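Local coordinates for ABC transporter, substrate binding protein (Agrobacterium tumefaciens, PDB 3C9H), which probably captures a solute in the periplasm for delivery to an ABC transporter, and binds a magnesium ion, at residues S103-S116 / W122-F134. Numbering follows the deposited sequence.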
loop_
_atom_site.group_PDB
_atom_site.type_symbol
_atom_site.label_atom_id
_atom_site.label_comp_id
_atom_site.label_asym_id
_atom_site.label_seq_id
_atom_site.Cartn_x
_atom_site.Cartn_y
_atom_site.Cartn_z
ATOM N N SER A 103 -4.487 16.208 -3.107
ATOM C CA SER A 103 -3.904 16.965 -4.198
ATOM C C SER A 103 -4.987 17.758 -4.943
ATOM O O SER A 103 -4.795 18.936 -5.310
ATOM C CB SER A 103 -3.172 16.007 -5.143
ATOM O OG SER A 103 -2.131 15.314 -4.463
ATOM N N ASN A 104 -6.128 17.120 -5.153
ATOM C CA ASN A 104 -7.274 17.792 -5.778
ATOM C C ASN A 104 -7.854 18.959 -4.932
ATOM O O ASN A 104 -8.350 19.945 -5.479
ATOM C CB ASN A 104 -8.350 16.747 -6.068
ATOM C CG ASN A 104 -9.424 17.255 -6.991
ATOM O OD1 ASN A 104 -10.569 17.460 -6.561
ATOM N ND2 ASN A 104 -9.078 17.478 -8.254
ATOM N N ASP A 105 -7.815 18.851 -3.607
ATOM C CA ASP A 105 -8.476 19.817 -2.730
ATOM C C ASP A 105 -7.546 20.917 -2.254
ATOM O O ASP A 105 -7.934 21.738 -1.420
ATOM C CB ASP A 105 -9.103 19.126 -1.516
ATOM C CG ASP A 105 -10.277 18.250 -1.876
ATOM O OD1 ASP A 105 -10.821 18.414 -2.978
ATOM O OD2 ASP A 105 -10.684 17.401 -1.049
ATOM N N GLY A 106 -6.321 20.949 -2.776
ATOM C CA GLY A 106 -5.408 22.035 -2.454
ATOM C C GLY A 106 -4.450 21.790 -1.300
ATOM O O GLY A 106 -3.733 22.707 -0.912
ATOM N N TYR A 107 -4.420 20.557 -0.776
ATOM C CA TYR A 107 -3.566 20.205 0.351
ATOM C C TYR A 107 -2.138 19.793 -0.041
ATOM O O TYR A 107 -1.289 19.609 0.832
ATOM C CB TYR A 107 -4.240 19.116 1.224
ATOM C CG TYR A 107 -5.468 19.625 1.945
ATOM C CD1 TYR A 107 -5.377 20.196 3.214
ATOM C CD2 TYR A 107 -6.720 19.566 1.345
ATOM C CE1 TYR A 107 -6.504 20.701 3.865
ATOM C CE2 TYR A 107 -7.869 20.054 1.994
ATOM C CZ TYR A 107 -7.750 20.626 3.247
ATOM O OH TYR A 107 -8.873 21.103 3.876
ATOM N N ALA A 108 -1.877 19.668 -1.342
ATOM C CA ALA A 108 -0.546 19.420 -1.856
ATOM C C ALA A 108 -0.022 20.673 -2.567
ATOM O O ALA A 108 -0.763 21.647 -2.795
ATOM C CB ALA A 108 -0.555 18.219 -2.797
ATOM N N GLN A 109 1.266 20.654 -2.898
ATOM C CA GLN A 109 1.854 21.668 -3.759
ATOM C C GLN A 109 2.691 20.975 -4.843
ATOM O O GLN A 109 3.178 19.862 -4.650
ATOM C CB GLN A 109 2.684 22.678 -2.955
ATOM C CG GLN A 109 3.830 22.088 -2.146
ATOM C CD GLN A 109 4.642 23.164 -1.452
ATOM O OE1 GLN A 109 5.366 23.901 -2.099
ATOM N NE2 GLN A 109 4.516 23.264 -0.134
ATOM N N ARG A 110 2.823 21.651 -5.982
ATOM C CA ARG A 110 3.494 21.123 -7.147
ATOM C C ARG A 110 4.970 20.936 -6.855
ATOM O O ARG A 110 5.608 21.757 -6.162
ATOM C CB ARG A 110 3.283 22.076 -8.344
ATOM C CG ARG A 110 3.808 21.596 -9.663
ATOM C CD ARG A 110 3.502 22.625 -10.797
ATOM N NE ARG A 110 3.823 22.113 -12.136
ATOM C CZ ARG A 110 2.938 21.597 -12.986
ATOM N NH1 ARG A 110 1.644 21.489 -12.672
ATOM N NH2 ARG A 110 3.353 21.178 -14.169
ATOM N N SER A 111 5.514 19.859 -7.402
ATOM C CA SER A 111 6.922 19.555 -7.277
ATOM C C SER A 111 7.513 19.337 -8.655
ATOM O O SER A 111 7.399 18.245 -9.213
ATOM C CB SER A 111 7.122 18.292 -6.441
ATOM O OG SER A 111 6.727 18.499 -5.121
ATOM N N ASP A 112 8.146 20.385 -9.195
ATOM C CA ASP A 112 8.756 20.339 -10.521
ATOM C C ASP A 112 10.179 19.898 -10.367
ATOM O O ASP A 112 11.053 20.709 -10.016
ATOM C CB ASP A 112 8.723 21.710 -11.196
ATOM C CG ASP A 112 7.332 22.133 -11.569
ATOM O OD1 ASP A 112 6.523 21.249 -11.890
ATOM O OD2 ASP A 112 7.054 23.350 -11.550
ATOM N N LEU A 113 10.426 18.626 -10.648
ATOM C CA LEU A 113 11.712 18.013 -10.334
ATOM C C LEU A 113 12.413 17.472 -11.572
ATOM O O LEU A 113 11.860 17.466 -12.671
ATOM C CB LEU A 113 11.531 16.881 -9.311
ATOM C CG LEU A 113 10.962 17.299 -7.948
ATOM C CD1 LEU A 113 10.441 16.109 -7.091
ATOM C CD2 LEU A 113 12.008 18.098 -7.217
ATOM N N ALA A 114 13.634 16.998 -11.328
ATOM C CA ALA A 114 14.530 16.382 -12.318
ATOM C C ALA A 114 13.856 15.296 -13.143
ATOM O O ALA A 114 13.853 15.357 -14.350
ATOM C CB ALA A 114 15.748 15.788 -11.578
ATOM N N MET A 115 13.282 14.299 -12.473
ATOM C CA MET A 115 12.641 13.191 -13.184
ATOM C C MET A 115 11.166 13.422 -13.561
ATOM O O MET A 115 10.530 12.509 -14.088
ATOM C CB MET A 115 12.786 11.896 -12.368
ATOM C CG MET A 115 14.190 11.272 -12.390
ATOM S SD MET A 115 14.640 10.655 -14.043
ATOM C CE MET A 115 13.221 9.552 -14.437
ATOM N N SER A 116 10.619 14.619 -13.318
ATOM C CA SER A 116 9.178 14.845 -13.518
ATOM C C SER A 116 8.687 14.577 -14.942
ATOM O O SER A 116 7.760 13.797 -15.152
ATOM C CB SER A 116 8.768 16.257 -13.088
ATOM O OG SER A 116 8.931 16.429 -11.699
ATOM N N TRP A 122 1.138 7.756 -16.528
ATOM C CA TRP A 122 0.127 7.200 -15.634
ATOM C C TRP A 122 0.433 7.470 -14.149
ATOM O O TRP A 122 -0.466 7.476 -13.323
ATOM C CB TRP A 122 -0.004 5.687 -15.850
ATOM C CG TRP A 122 1.155 4.848 -15.407
ATOM C CD1 TRP A 122 2.170 4.387 -16.188
ATOM C CD2 TRP A 122 1.389 4.312 -14.090
ATOM N NE1 TRP A 122 3.038 3.636 -15.444
ATOM C CE2 TRP A 122 2.580 3.574 -14.150
ATOM C CE3 TRP A 122 0.713 4.403 -12.868
ATOM C CZ2 TRP A 122 3.101 2.913 -13.051
ATOM C CZ3 TRP A 122 1.258 3.793 -11.763
ATOM C CH2 TRP A 122 2.425 3.035 -11.863
ATOM N N ALA A 123 1.705 7.661 -13.841
ATOM C CA ALA A 123 2.215 7.735 -12.478
ATOM C C ALA A 123 2.450 9.181 -12.019
ATOM O O ALA A 123 3.062 9.416 -10.975
ATOM C CB ALA A 123 3.499 6.892 -12.348
ATOM N N ASN A 124 1.932 10.148 -12.774
ATOM C CA ASN A 124 2.116 11.556 -12.452
ATOM C C ASN A 124 0.812 12.341 -12.620
ATOM O O ASN A 124 0.313 12.475 -13.742
ATOM C CB ASN A 124 3.188 12.121 -13.380
ATOM C CG ASN A 124 3.472 13.579 -13.137
ATOM O OD1 ASN A 124 2.794 14.233 -12.355
ATOM N ND2 ASN A 124 4.486 14.095 -13.810
ATOM N N TRP A 125 0.262 12.840 -11.516
ATOM C CA TRP A 125 -0.832 13.817 -11.546
ATOM C C TRP A 125 -0.268 15.230 -11.317
ATOM O O TRP A 125 0.139 15.568 -10.214
ATOM C CB TRP A 125 -1.905 13.515 -10.488
ATOM C CG TRP A 125 -3.147 14.381 -10.634
ATOM C CD1 TRP A 125 -4.136 14.239 -11.567
ATOM C CD2 TRP A 125 -3.519 15.534 -9.838
ATOM N NE1 TRP A 125 -5.089 15.217 -11.404
ATOM C CE2 TRP A 125 -4.733 16.024 -10.358
ATOM C CE3 TRP A 125 -2.922 16.217 -8.767
ATOM C CZ2 TRP A 125 -5.387 17.155 -9.819
ATOM C CZ3 TRP A 125 -3.577 17.341 -8.225
ATOM C CH2 TRP A 125 -4.788 17.793 -8.749
ATOM N N ARG A 126 -0.201 16.013 -12.394
ATOM C CA ARG A 126 0.150 17.439 -12.346
ATOM C C ARG A 126 1.435 17.801 -11.645
ATOM O O ARG A 126 1.511 18.855 -11.015
ATOM C CB ARG A 126 -0.978 18.218 -11.688
ATOM C CG ARG A 126 -2.278 18.063 -12.409
ATOM C CD ARG A 126 -3.229 19.109 -11.942
ATOM N NE ARG A 126 -4.462 19.066 -12.705
ATOM C CZ ARG A 126 -5.623 19.585 -12.300
ATOM N NH1 ARG A 126 -5.747 20.182 -11.109
ATOM N NH2 ARG A 126 -6.679 19.475 -13.090
ATOM N N ASN A 127 2.453 16.953 -11.794
ATOM C CA ASN A 127 3.767 17.158 -11.155
ATOM C C ASN A 127 3.644 17.339 -9.631
ATOM O O ASN A 127 4.546 17.869 -8.980
ATOM C CB ASN A 127 4.484 18.356 -11.796
ATOM C CG ASN A 127 5.331 17.980 -13.015
ATOM O OD1 ASN A 127 6.253 18.720 -13.372
ATOM N ND2 ASN A 127 5.032 16.864 -13.650
ATOM N N THR A 128 2.552 16.816 -9.082
ATOM C CA THR A 128 2.155 17.054 -7.698
ATOM C C THR A 128 2.106 15.765 -6.867
ATOM O O THR A 128 2.751 15.687 -5.823
ATOM C CB THR A 128 0.780 17.781 -7.641
ATOM O OG1 THR A 128 0.898 19.041 -8.309
ATOM C CG2 THR A 128 0.360 18.060 -6.178
ATOM N N ALA A 129 1.309 14.792 -7.328
ATOM C CA ALA A 129 1.225 13.436 -6.787
ATOM C C ALA A 129 1.878 12.436 -7.746
ATOM O O ALA A 129 1.526 12.365 -8.955
ATOM C CB ALA A 129 -0.231 13.050 -6.584
ATOM N N TYR A 130 2.840 11.687 -7.226
ATOM C CA TYR A 130 3.591 10.720 -8.003
ATOM C C TYR A 130 3.441 9.315 -7.446
ATOM O O TYR A 130 3.693 9.077 -6.254
ATOM C CB TYR A 130 5.074 11.078 -7.973
ATOM C CG TYR A 130 5.440 12.417 -8.584
ATOM C CD1 TYR A 130 5.800 12.496 -9.909
ATOM C CD2 TYR A 130 5.475 13.596 -7.819
ATOM C CE1 TYR A 130 6.166 13.715 -10.502
ATOM C CE2 TYR A 130 5.835 14.822 -8.404
ATOM C CZ TYR A 130 6.183 14.865 -9.743
ATOM O OH TYR A 130 6.559 16.025 -10.340
ATOM N N ALA A 131 3.089 8.384 -8.312
ATOM C CA ALA A 131 3.063 6.966 -7.983
ATOM C C ALA A 131 4.486 6.467 -8.038
ATOM O O ALA A 131 5.170 6.646 -9.061
ATOM C CB ALA A 131 2.221 6.182 -9.008
ATOM N N LEU A 132 4.944 5.810 -6.987
ATOM C CA LEU A 132 6.382 5.461 -6.868
ATOM C C LEU A 132 6.750 3.980 -6.818
ATOM O O LEU A 132 7.944 3.643 -6.892
ATOM C CB LEU A 132 6.981 6.173 -5.642
ATOM C CG LEU A 132 6.846 7.700 -5.667
ATOM C CD1 LEU A 132 7.178 8.306 -4.269
ATOM C CD2 LEU A 132 7.739 8.291 -6.754
ATOM N N THR A 133 5.744 3.113 -6.650
ATOM C CA THR A 133 5.929 1.682 -6.503
ATOM C C THR A 133 4.846 0.979 -7.322
ATOM O O THR A 133 3.910 1.614 -7.800
ATOM C CB THR A 133 5.754 1.239 -5.031
ATOM O OG1 THR A 133 4.369 1.378 -4.641
ATOM C CG2 THR A 133 6.669 2.055 -4.085
ATOM N N PHE A 134 4.955 -0.339 -7.422
ATOM C CA PHE A 134 3.984 -1.161 -8.171
ATOM C C PHE A 134 3.823 -2.466 -7.357
ATOM O O PHE A 134 4.630 -3.378 -7.479
ATOM C CB PHE A 134 4.578 -1.383 -9.580
ATOM C CG PHE A 134 3.603 -1.866 -10.622
ATOM C CD1 PHE A 134 2.706 -0.985 -11.222
ATOM C CD2 PHE A 134 3.621 -3.189 -11.036
ATOM C CE1 PHE A 134 1.813 -1.433 -12.215
ATOM C CE2 PHE A 134 2.737 -3.649 -12.019
ATOM C CZ PHE A 134 1.834 -2.768 -12.607
HETATM O O HOH W 1 4.156 17.385 -4.482
HETATM O O HOH W 2 5.563 12.658 -16.305
#
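In this periplasmic binding-protein fold, the hairpin of strands 124-125 and 129-131 meets the chain that leaves helix 96-104, with Tyr130 reaching across to Ser111 and Ser116. Tyr130 OH donates to Ser111 O at 2.6 Å, nearly in line with that carbonyl. The same Tyr130 OH accepts from Ser116 OG at 2.8 Å. Ser116 OG lies beside its own backbone N (chi1 -66°), where it also takes the N-H of Leu113, which makes a short relay from Leu113 N through the two hydroxyls to Ser111 O. Ser111 N donates to the backbone oxygen Asn127 O at 2.7 Å. A water ties Gln109 O and Ser111 OG to Thr128 O. Farther out, the extended Arg110 lays one guanidinium face over Asn127 CB, while Arg110 NE makes a salt bridge with Asp112 OD1 (2.8 Å). At the helix end, Ser103 CB meets Trp125 CZ3 at 3.4 Å. On strand 108-109, Ala108 CB packs on Thr128 CG2 at 3.5 Å, beside the classic beta bulge that Thr128 and Ala129 form opposite Trp125. Strand 258-268 pairs with both strands 108-109 and 129-131. Two bonds thus fix the buried phenol oxygen of Tyr130, and the Asp112 carboxylate probably steadies the guanidinium over the hairpin turn.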